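Local coordinates for Rik1-associated factor 1 (Schizosaccharomyces pombe, PDB 4O9D), which is a subunit of the Clr4 methyltransferase complex, which ubiquitylates and methylates histone H3 to establish heterochromatin, at residues Asp141-Val146 and Ile186-Phe191; Asn190-Ser195 and Pro243-Phe248; Gln227-Ala232 and Arg266-Cys271. All blocks are in the same frame, centred on the assembly; numbering follows the deposited sequence.

Interaction 1: residues Asp141-Val146 and Ile186-Phe191; sequences DDLLAV and IEFSNF
Phe188 and Ile186 of one beta-propeller blade pack against Leu143, Ala145 and Val146 of the blade before it, a face-to-face sheet contact of the kind that builds WD-repeat propellers. The axes of the short segments 144-146 and 186-189 approach to 7.3 Å, their directions 143° apart, so they run roughly antiparallel but belong to different sheets. Side chains fill the gap, and no hydrogen bond links the two segments. Phe188 does most of the work with the outer end of its ring. Its CG is set anti to the carbonyl carbon (chi1 -76°), and the outer ring atoms reach Leu143 and Ala145. Phe188 CE2 sits 3.3 Å from Leu143 O and 3.6 Å from Ala145 CB, and CZ follows close behind on the same two atoms. Leu143 CD2 comes to CZ and, at 4.1 Å, to Phe188 CE1, the two side chains crossing at about a right angle. The end of the ring thus has Leu143 O and the isobutyl group on one side and the Ala145 methyl on the other. Farther along, Ile186 sends CG1 anti to the backbone N (chi1 -151°), and the CD1 beyond it comes to 3.5 Å from Val146 O and 3.8 Å from Ala145 CB. Ala145 therefore serves both partners, its single methyl lying between the isoleucine and the phenylalanine. Most of the touching residues are buried. On the first blade, strand 144-148 runs between 133-138 and 153-158, with backbone bonds from Ala145 to Ala137 and from Val146 to Tyr154; Ile186 and Phe188 also touch Ala137, and Phe188 reaches Leu155. Strand 182-189 is the edge of its own sheet, backed by 198-204, where Val199 packs against both Ile186 and Phe188.

Interaction 2: residues Asn190-Ser195 and Pro243-Phe248; sequences NFLGRS and PSQVGF
Gln245 reaches across to the backbone of Leu192, and its side-chain oxygen is the centre of the contact. Leu192 N lies 2.9 Å from Gln245 OE1, but the N-H points well off the oxygen (123°), so this hydrogen bond is weak. Gln245 CG is anti to the carbonyl carbon (chi1 -50°) and the chain is extended beyond it, which carries the amide to the turn. There Leu192 CD1 rests on the amide, 3.6 Å from Gln245 CD, the two side chains crossing at about a right angle. The backbone of Gln245 is used as well: Phe191 CA gives a nearly straight C-H contact to Gln245 O (3.5 Å, 170° at the hydrogen), and that oxygen lies in the plane of the Phe191 ring at its edge. At the same edge, Phe191 CE1 meets Val246 CG1 at 4.1 Å. Two waters fill in the first shell. One accepts from Asn190 N and donates weakly to Gln245 OE1; the other accepts from Phe191 N and donates to Gln245 O. What holds the loop in shape is a type I' turn, closed by Arg194 N to Phe191 O and braced by an Asx motif in which Gly193 N donates to Asn190 OD1 at 2.8 Å from above the carbonyl plane. Arg194 folds back so that NE lies 3.4 Å above one face of the Phe191 ring, toward its rim, in a cation-pi contact. On the other segment, Ser244 OG accepts from Val246 N in an ST turn and is also hydrogen-bonded to His242. Asn190 OD1 and Gln245 OE1, both acceptors, stand 3.2 Å apart; the donors on them, Gly193 N on the first and, weakly, Leu192 N and the first water on the second, would offset their repulsion.

Interaction 3: residues Gln227-Ala232 and Arg266-Cys271; sequences QKFNTA and RMYKVC
Tyr268 O accepts a hydrogen bond from Gln227 NE2, while the far end of the Phe229 ring packs beside that same oxygen. Gln227 CG lies between the backbone N and the carbonyl carbon (chi1 77°) and the chain beyond is extended, bringing the amide across to the neighbouring segment. Its NE2 donates to Tyr268 O at 2.9 Å in a fairly straight bond, 159° at the hydrogen, with the oxygen close to the plane of the amide and the donor tilted 23° from the carbonyl plane. The same NE2 stands 3.5 Å above one face of the Phe229 ring, offset toward its rim, so the nitrogen serves the carbonyl and also lies over the ring. Phe229 turns its far end to the tyrosine: CE1 comes to 3.8 Å from Tyr268 O and 4.1 Å from Tyr268 CB, while CZ reaches Tyr268 CD1. The two side chains cross obliquely. From there the Tyr268 side chain leads away, and its hydroxyl bonds to Ser189. A second, looser patch is made by Val270, whose CG2 meets Asn230 O at 4.1 Å and Thr231 CG2 at 4.2 Å. Asn230 is the centre of an inverse gamma turn, closed by Thr231 N to Phe229 O, which turns the chain just past the phenylalanine. Within 266-271, Tyr268 and Lys269 both face Asp264 in a G1 beta bulge. The contact joins the outermost strands of successive propeller blades, 224-228 and 269-276. Behind Phe229 lie Leu215 of strand 214-219 and Leu263 of strand 258-264; Val270 shares Leu263, while Leu217 of 214-219 backs Gln227 and Tyr268.

How the interactions relate
The three contacts all involve the blade of residues 182-228: interaction 1 joins it to the preceding blade, interactions 2 and 3 to the following one. Interaction 1 is the buried member, its centre 12 Å from that of interaction 2 and 18 Å from that of interaction 3. Interactions 1 and 2 share Asn190 and Phe191, where the strand of one runs into the turn of the other. Interaction 3, about 15 Å from interaction 2 centre to centre, is tied in by Phe248 CZ against Phe229 CZ (3.9 Å) and by Phe191 CZ against Arg266 CG (3.8 Å). Ser189 OG and Tyr268 OH, 2.7 Å apart, connect interactions 1 and 3.

Interaction 1: residues Asp141-Val146 and Ile186-Phe191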
loop_
_atom_site.group_PDB
_atom_site.type_symbol
_atom_site.label_atom_id
_atom_site.label_comp_id
_atom_site.label_asym_id
_atom_site.label_seq_id
_atom_site.Cartn_x
_atom_site.Cartn_y
_atom_site.Cartn_z
ATOM N N ASP A 141 15.164 -8.200 -7.626
ATOM C CA ASP A 141 15.250 -9.323 -8.574
ATOM C C ASP A 141 13.920 -10.055 -8.748
ATOM O O ASP A 141 13.909 -11.253 -9.054
ATOM C CB ASP A 141 16.326 -10.334 -8.138
ATOM C CG ASP A 141 17.742 -9.798 -8.318
ATOM O OD1 ASP A 141 17.908 -8.788 -9.035
ATOM O OD2 ASP A 141 18.694 -10.388 -7.749
ATOM N N ASP A 142 12.814 -9.340 -8.543
ATOM C CA ASP A 142 11.465 -9.862 -8.779
ATOM C C ASP A 142 11.044 -11.032 -7.858
ATOM O O ASP A 142 10.117 -11.769 -8.197
ATOM C CB ASP A 142 11.275 -10.275 -10.261
ATOM C CG ASP A 142 9.798 -10.182 -10.715
ATOM O OD1 ASP A 142 9.195 -9.103 -10.495
ATOM O OD2 ASP A 142 9.232 -11.167 -11.276
ATOM N N LEU A 143 11.706 -11.200 -6.713
ATOM C CA LEU A 143 11.247 -12.145 -5.693
ATOM C C LEU A 143 10.026 -11.540 -5.020
ATOM O O LEU A 143 10.031 -10.353 -4.647
ATOM C CB LEU A 143 12.343 -12.406 -4.656
ATOM C CG LEU A 143 12.164 -13.558 -3.658
ATOM C CD1 LEU A 143 12.053 -14.954 -4.363
ATOM C CD2 LEU A 143 13.327 -13.540 -2.645
ATOM N N LEU A 144 8.975 -12.335 -4.868
ATOM C CA LEU A 144 7.721 -11.815 -4.318
ATOM C C LEU A 144 7.511 -12.225 -2.844
ATOM O O LEU A 144 7.507 -13.419 -2.526
ATOM C CB LEU A 144 6.558 -12.287 -5.182
ATOM C CG LEU A 144 5.161 -11.812 -4.776
ATOM C CD1 LEU A 144 5.021 -10.354 -5.031
ATOM C CD2 LEU A 144 4.084 -12.601 -5.534
ATOM N N ALA A 145 7.377 -11.249 -1.943
ATOM C CA ALA A 145 7.105 -11.572 -0.546
ATOM C C ALA A 145 5.625 -11.431 -0.272
ATOM O O ALA A 145 4.956 -10.517 -0.780
ATOM C CB ALA A 145 7.949 -10.711 0.409
ATOM N N VAL A 146 5.101 -12.360 0.512
ATOM C CA VAL A 146 3.688 -12.440 0.751
ATOM C C VAL A 146 3.433 -12.413 2.253
ATOM O O VAL A 146 4.043 -13.191 2.980
ATOM C CB VAL A 146 3.158 -13.734 0.178
ATOM C CG1 VAL A 146 1.661 -13.782 0.294
ATOM C CG2 VAL A 146 3.603 -13.842 -1.290
ATOM N N ILE A 186 4.719 -6.069 4.905
ATOM C CA ILE A 186 5.942 -6.740 4.439
ATOM C C ILE A 186 6.722 -5.850 3.484
ATOM O O ILE A 186 6.131 -5.176 2.629
ATOM C CB ILE A 186 5.585 -8.130 3.815
ATOM C CG1 ILE A 186 6.738 -9.142 3.953
ATOM C CG2 ILE A 186 5.126 -7.996 2.321
ATOM C CD1 ILE A 186 6.276 -10.617 3.806
ATOM N N GLU A 187 8.045 -5.807 3.657
ATOM C CA GLU A 187 8.923 -5.029 2.773
ATOM C C GLU A 187 10.301 -5.698 2.652
ATOM O O GLU A 187 10.814 -6.281 3.613
ATOM C CB GLU A 187 9.149 -3.591 3.313
ATOM C CG GLU A 187 7.899 -2.772 3.619
ATOM C CD GLU A 187 7.253 -2.117 2.383
ATOM O OE1 GLU A 187 6.011 -1.870 2.428
ATOM O OE2 GLU A 187 7.980 -1.848 1.390
ATOM N N PHE A 188 10.918 -5.603 1.482
ATOM C CA PHE A 188 12.319 -5.959 1.361
ATOM C C PHE A 188 13.239 -4.822 1.776
ATOM O O PHE A 188 12.865 -3.656 1.677
ATOM C CB PHE A 188 12.630 -6.324 -0.087
ATOM C CG PHE A 188 12.132 -7.689 -0.496
ATOM C CD1 PHE A 188 12.857 -8.830 -0.171
ATOM C CD2 PHE A 188 10.948 -7.831 -1.211
ATOM C CE1 PHE A 188 12.399 -10.124 -0.564
ATOM C CE2 PHE A 188 10.494 -9.107 -1.601
ATOM C CZ PHE A 188 11.239 -10.244 -1.276
ATOM N N SER A 189 14.463 -5.157 2.177
ATOM C CA SER A 189 15.432 -4.136 2.551
ATOM C C SER A 189 16.855 -4.582 2.200
ATOM O O SER A 189 17.241 -5.713 2.518
ATOM C CB SER A 189 15.308 -3.862 4.055
ATOM O OG SER A 189 16.249 -2.902 4.500
ATOM N N ASN A 190 17.627 -3.709 1.548
ATOM C CA ASN A 190 19.038 -4.018 1.237
ATOM C C ASN A 190 19.967 -2.797 1.167
ATOM O O ASN A 190 21.069 -2.876 0.611
ATOM C CB ASN A 190 19.196 -4.851 -0.056
ATOM C CG ASN A 190 18.743 -4.114 -1.316
ATOM O OD1 ASN A 190 18.652 -2.878 -1.356
ATOM N ND2 ASN A 190 18.472 -4.885 -2.367
ATOM N N PHE A 191 19.543 -1.681 1.736
ATOM C CA PHE A 191 20.439 -0.529 1.887
ATOM C C PHE A 191 20.968 -0.111 0.508
ATOM O O PHE A 191 22.178 0.006 0.283
ATOM C CB PHE A 191 21.565 -0.877 2.874
ATOM C CG PHE A 191 22.459 0.279 3.244
ATOM C CD1 PHE A 191 21.942 1.545 3.454
ATOM C CD2 PHE A 191 23.836 0.083 3.398
ATOM C CE1 PHE A 191 22.780 2.621 3.801
ATOM C CE2 PHE A 191 24.682 1.149 3.751
ATOM C CZ PHE A 191 24.148 2.411 3.955
#

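Interaction 2: residues Asn190-Ser195 and Pro243-Phe248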
loop_
_atom_site.group_PDB
_atom_site.type_symbol
_atom_site.label_atom_id
_atom_site.label_comp_id
_atom_site.label_asym_id
_atom_site.label_seq_id
_atom_site.Cartn_x
_atom_site.Cartn_y
_atom_site.Cartn_z
ATOM N N ASN A 190 17.627 -3.709 1.548
ATOM C CA ASN A 190 19.038 -4.018 1.237
ATOM C C ASN A 190 19.967 -2.797 1.167
ATOM O O ASN A 190 21.069 -2.876 0.611
ATOM C CB ASN A 190 19.196 -4.851 -0.056
ATOM C CG ASN A 190 18.743 -4.114 -1.316
ATOM O OD1 ASN A 190 18.652 -2.878 -1.356
ATOM N ND2 ASN A 190 18.472 -4.885 -2.367
ATOM N N PHE A 191 19.543 -1.681 1.736
ATOM C CA PHE A 191 20.439 -0.529 1.887
ATOM C C PHE A 191 20.968 -0.111 0.508
ATOM O O PHE A 191 22.178 0.006 0.283
ATOM C CB PHE A 191 21.565 -0.877 2.874
ATOM C CG PHE A 191 22.459 0.279 3.244
ATOM C CD1 PHE A 191 21.942 1.545 3.454
ATOM C CD2 PHE A 191 23.836 0.083 3.398
ATOM C CE1 PHE A 191 22.780 2.621 3.801
ATOM C CE2 PHE A 191 24.682 1.149 3.751
ATOM C CZ PHE A 191 24.148 2.411 3.955
ATOM N N LEU A 192 20.011 0.088 -0.404
ATOM C CA LEU A 192 20.255 0.486 -1.788
ATOM C C LEU A 192 21.249 -0.431 -2.477
ATOM O O LEU A 192 22.159 0.036 -3.154
ATOM C CB LEU A 192 20.726 1.951 -1.880
ATOM C CG LEU A 192 20.450 2.668 -3.215
ATOM C CD1 LEU A 192 18.949 2.690 -3.514
ATOM C CD2 LEU A 192 20.987 4.107 -3.216
ATOM N N GLY A 193 21.075 -1.741 -2.311
ATOM C CA GLY A 193 21.933 -2.700 -3.004
ATOM C C GLY A 193 23.325 -2.913 -2.408
ATOM O O GLY A 193 24.114 -3.707 -2.933
ATOM N N ARG A 194 23.625 -2.242 -1.299
ATOM C CA ARG A 194 24.926 -2.405 -0.659
ATOM C C ARG A 194 25.029 -3.569 0.334
ATOM O O ARG A 194 26.131 -3.862 0.797
ATOM C CB ARG A 194 25.344 -1.098 0.034
ATOM C CG ARG A 194 25.526 0.076 -0.940
ATOM C CD ARG A 194 25.906 1.340 -0.196
ATOM N NE ARG A 194 24.713 1.928 0.368
ATOM C CZ ARG A 194 24.179 3.092 0.009
ATOM N NH1 ARG A 194 24.753 3.881 -0.899
ATOM N NH2 ARG A 194 23.056 3.462 0.596
ATOM N N SER A 195 23.904 -4.215 0.664
ATOM C CA SER A 195 23.880 -5.353 1.572
ATOM C C SER A 195 23.038 -6.489 0.962
ATOM O O SER A 195 22.496 -6.331 -0.131
ATOM C CB SER A 195 23.294 -4.928 2.937
ATOM O OG SER A 195 23.498 -5.933 3.922
ATOM N N PRO A 243 13.322 6.453 0.128
ATOM C CA PRO A 243 13.822 6.204 -1.238
ATOM C C PRO A 243 15.346 5.985 -1.282
ATOM O O PRO A 243 15.854 5.422 -2.239
ATOM C CB PRO A 243 13.490 7.515 -1.989
ATOM C CG PRO A 243 12.404 8.151 -1.214
ATOM C CD PRO A 243 12.621 7.752 0.227
ATOM N N SER A 244 16.063 6.459 -0.271
ATOM C CA SER A 244 17.511 6.241 -0.191
ATOM C C SER A 244 17.814 4.883 0.431
ATOM O O SER A 244 18.959 4.434 0.439
ATOM C CB SER A 244 18.157 7.303 0.674
ATOM O OG SER A 244 17.856 7.038 2.037
ATOM N N GLN A 245 16.767 4.254 0.960
ATOM C CA GLN A 245 16.850 2.969 1.646
ATOM C C GLN A 245 17.838 2.959 2.835
ATOM O O GLN A 245 18.304 1.906 3.242
ATOM C CB GLN A 245 17.159 1.865 0.621
ATOM C CG GLN A 245 16.202 1.916 -0.633
ATOM C CD GLN A 245 16.509 0.852 -1.698
ATOM O OE1 GLN A 245 17.385 0.009 -1.522
ATOM N NE2 GLN A 245 15.774 0.894 -2.809
ATOM N N VAL A 246 18.133 4.124 3.408
ATOM C CA VAL A 246 18.971 4.178 4.616
ATOM C C VAL A 246 18.163 3.862 5.878
ATOM O O VAL A 246 18.719 3.560 6.942
ATOM C CB VAL A 246 19.676 5.571 4.777
ATOM C CG1 VAL A 246 20.462 5.933 3.497
ATOM C CG2 VAL A 246 18.657 6.660 5.107
ATOM N N GLY A 247 16.842 3.927 5.775
ATOM C CA GLY A 247 15.998 3.714 6.938
ATOM C C GLY A 247 14.522 3.633 6.596
ATOM O O GLY A 247 14.100 4.005 5.496
ATOM N N PHE A 248 13.732 3.131 7.539
ATOM C CA PHE A 248 12.304 3.017 7.337
ATOM C C PHE A 248 11.573 3.352 8.616
ATOM O O PHE A 248 12.177 3.352 9.696
ATOM C CB PHE A 248 11.921 1.624 6.815
ATOM C CG PHE A 248 12.219 0.479 7.773
ATOM C CD1 PHE A 248 13.496 -0.048 7.881
ATOM C CD2 PHE A 248 11.196 -0.128 8.488
ATOM C CE1 PHE A 248 13.768 -1.111 8.753
ATOM C CE2 PHE A 248 11.443 -1.175 9.346
ATOM C CZ PHE A 248 12.740 -1.678 9.479
HETATM O O HOH W 1 16.242 -1.651 0.148
HETATM O O HOH W 2 16.877 -0.757 2.901
#

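Interaction 3: residues Gln227-Ala232 and Arg266-Cys271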
loop_
_atom_site.group_PDB
_atom_site.type_symbol
_atom_site.label_atom_id
_atom_site.label_comp_id
_atom_site.label_asym_id
_atom_site.label_seq_id
_atom_site.Cartn_x
_atom_site.Cartn_y
_atom_site.Cartn_z
ATOM N N GLN A 227 15.681 -11.650 13.723
ATOM C CA GLN A 227 15.471 -10.958 14.995
ATOM C C GLN A 227 14.046 -10.384 15.139
ATOM O O GLN A 227 13.333 -10.143 14.144
ATOM C CB GLN A 227 16.472 -9.807 15.130
ATOM C CG GLN A 227 16.110 -8.594 14.292
ATOM C CD GLN A 227 17.127 -7.453 14.370
ATOM O OE1 GLN A 227 18.333 -7.679 14.376
ATOM N NE2 GLN A 227 16.632 -6.213 14.397
ATOM N N LYS A 228 13.623 -10.203 16.385
ATOM C CA LYS A 228 12.492 -9.315 16.675
ATOM C C LYS A 228 13.063 -7.899 16.881
ATOM O O LYS A 228 14.054 -7.720 17.606
ATOM C CB LYS A 228 11.755 -9.794 17.927
ATOM C CG LYS A 228 10.475 -9.042 18.277
ATOM C CD LYS A 228 9.979 -9.445 19.685
ATOM C CE LYS A 228 8.462 -9.232 19.843
ATOM N NZ LYS A 228 7.950 -9.639 21.204
ATOM N N PHE A 229 12.466 -6.890 16.239
ATOM C CA PHE A 229 12.874 -5.520 16.512
ATOM C C PHE A 229 12.457 -5.170 17.945
ATOM O O PHE A 229 11.448 -5.671 18.443
ATOM C CB PHE A 229 12.235 -4.550 15.517
ATOM C CG PHE A 229 12.832 -4.615 14.137
ATOM C CD1 PHE A 229 13.953 -3.867 13.820
ATOM C CD2 PHE A 229 12.285 -5.432 13.169
ATOM C CE1 PHE A 229 14.506 -3.914 12.549
ATOM C CE2 PHE A 229 12.822 -5.474 11.903
ATOM C CZ PHE A 229 13.942 -4.713 11.589
ATOM N N ASN A 230 13.231 -4.319 18.599
ATOM C CA ASN A 230 13.000 -4.056 20.029
ATOM C C ASN A 230 11.859 -3.055 20.247
ATOM O O ASN A 230 12.103 -1.884 20.423
ATOM C CB ASN A 230 14.296 -3.570 20.692
ATOM C CG ASN A 230 14.179 -3.443 22.213
ATOM O OD1 ASN A 230 13.384 -4.126 22.855
ATOM N ND2 ASN A 230 14.957 -2.535 22.782
ATOM N N THR A 231 10.617 -3.537 20.209
ATOM C CA THR A 231 9.447 -2.751 20.619
ATOM C C THR A 231 8.589 -3.641 21.490
ATOM O O THR A 231 8.769 -4.847 21.500
ATOM C CB THR A 231 8.542 -2.342 19.429
ATOM O OG1 THR A 231 7.777 -3.478 18.978
ATOM C CG2 THR A 231 9.371 -1.788 18.277
ATOM N N ALA A 232 7.637 -3.052 22.200
ATOM C CA ALA A 232 6.605 -3.842 22.858
ATOM C C ALA A 232 5.788 -4.611 21.822
ATOM O O ALA A 232 5.875 -4.304 20.610
ATOM C CB ALA A 232 5.684 -2.906 23.651
ATOM N N ARG A 266 21.363 -0.170 8.509
ATOM C CA ARG A 266 22.701 -0.764 8.670
ATOM C C ARG A 266 22.685 -1.650 9.905
ATOM O O ARG A 266 22.997 -2.846 9.849
ATOM C CB ARG A 266 23.778 0.327 8.811
ATOM C CG ARG A 266 24.004 1.139 7.554
ATOM C CD ARG A 266 24.714 2.453 7.862
ATOM N NE ARG A 266 23.844 3.327 8.641
ATOM C CZ ARG A 266 24.257 4.307 9.441
ATOM N NH1 ARG A 266 25.556 4.559 9.590
ATOM N NH2 ARG A 266 23.363 5.040 10.096
ATOM N N MET A 267 22.284 -1.043 11.020
ATOM C CA MET A 267 22.186 -1.733 12.295
ATOM C C MET A 267 20.919 -2.603 12.379
ATOM O O MET A 267 20.858 -3.513 13.185
ATOM C CB MET A 267 22.162 -0.699 13.427
ATOM C CG MET A 267 23.276 0.355 13.349
ATOM S SD MET A 267 24.919 -0.398 13.278
ATOM C CE MET A 267 25.216 -0.716 15.022
ATOM N N TYR A 268 19.921 -2.333 11.535
ATOM C CA TYR A 268 18.566 -2.846 11.763
ATOM C C TYR A 268 18.237 -2.733 13.232
ATOM O O TYR A 268 18.035 -3.733 13.921
ATOM C CB TYR A 268 18.397 -4.289 11.277
ATOM C CG TYR A 268 18.323 -4.355 9.774
ATOM C CD1 TYR A 268 17.189 -3.922 9.107
ATOM C CD2 TYR A 268 19.403 -4.802 9.024
ATOM C CE1 TYR A 268 17.124 -3.961 7.726
ATOM C CE2 TYR A 268 19.350 -4.835 7.654
ATOM C CZ TYR A 268 18.212 -4.418 7.009
ATOM O OH TYR A 268 18.159 -4.448 5.635
ATOM N N LYS A 269 18.188 -1.497 13.698
ATOM C CA LYS A 269 17.906 -1.201 15.082
ATOM C C LYS A 269 16.893 -0.054 15.135
ATOM O O LYS A 269 16.869 0.793 14.232
ATOM C CB LYS A 269 19.211 -0.792 15.760
ATOM C CG LYS A 269 19.076 -0.222 17.162
ATOM C CD LYS A 269 20.324 -0.552 17.973
ATOM C CE LYS A 269 20.715 0.575 18.926
ATOM N NZ LYS A 269 22.202 0.776 18.957
ATOM N N VAL A 270 16.070 -0.012 16.179
ATOM C CA VAL A 270 15.161 1.116 16.358
ATOM C C VAL A 270 16.033 2.270 16.806
ATOM O O VAL A 270 16.789 2.153 17.768
ATOM C CB VAL A 270 14.037 0.859 17.405
ATOM C CG1 VAL A 270 13.349 2.179 17.792
ATOM C CG2 VAL A 270 13.007 -0.123 16.865
ATOM N N CYS A 271 15.968 3.370 16.075
ATOM C CA CYS A 271 16.829 4.509 16.360
ATOM C C CYS A 271 16.065 5.650 17.036
ATOM O O CYS A 271 16.538 6.243 18.002
ATOM C CB CYS A 271 17.481 4.992 15.070
ATOM S SG CYS A 271 18.914 4.008 14.610
HETATM O O HOH W 3 20.480 -5.625 14.529
#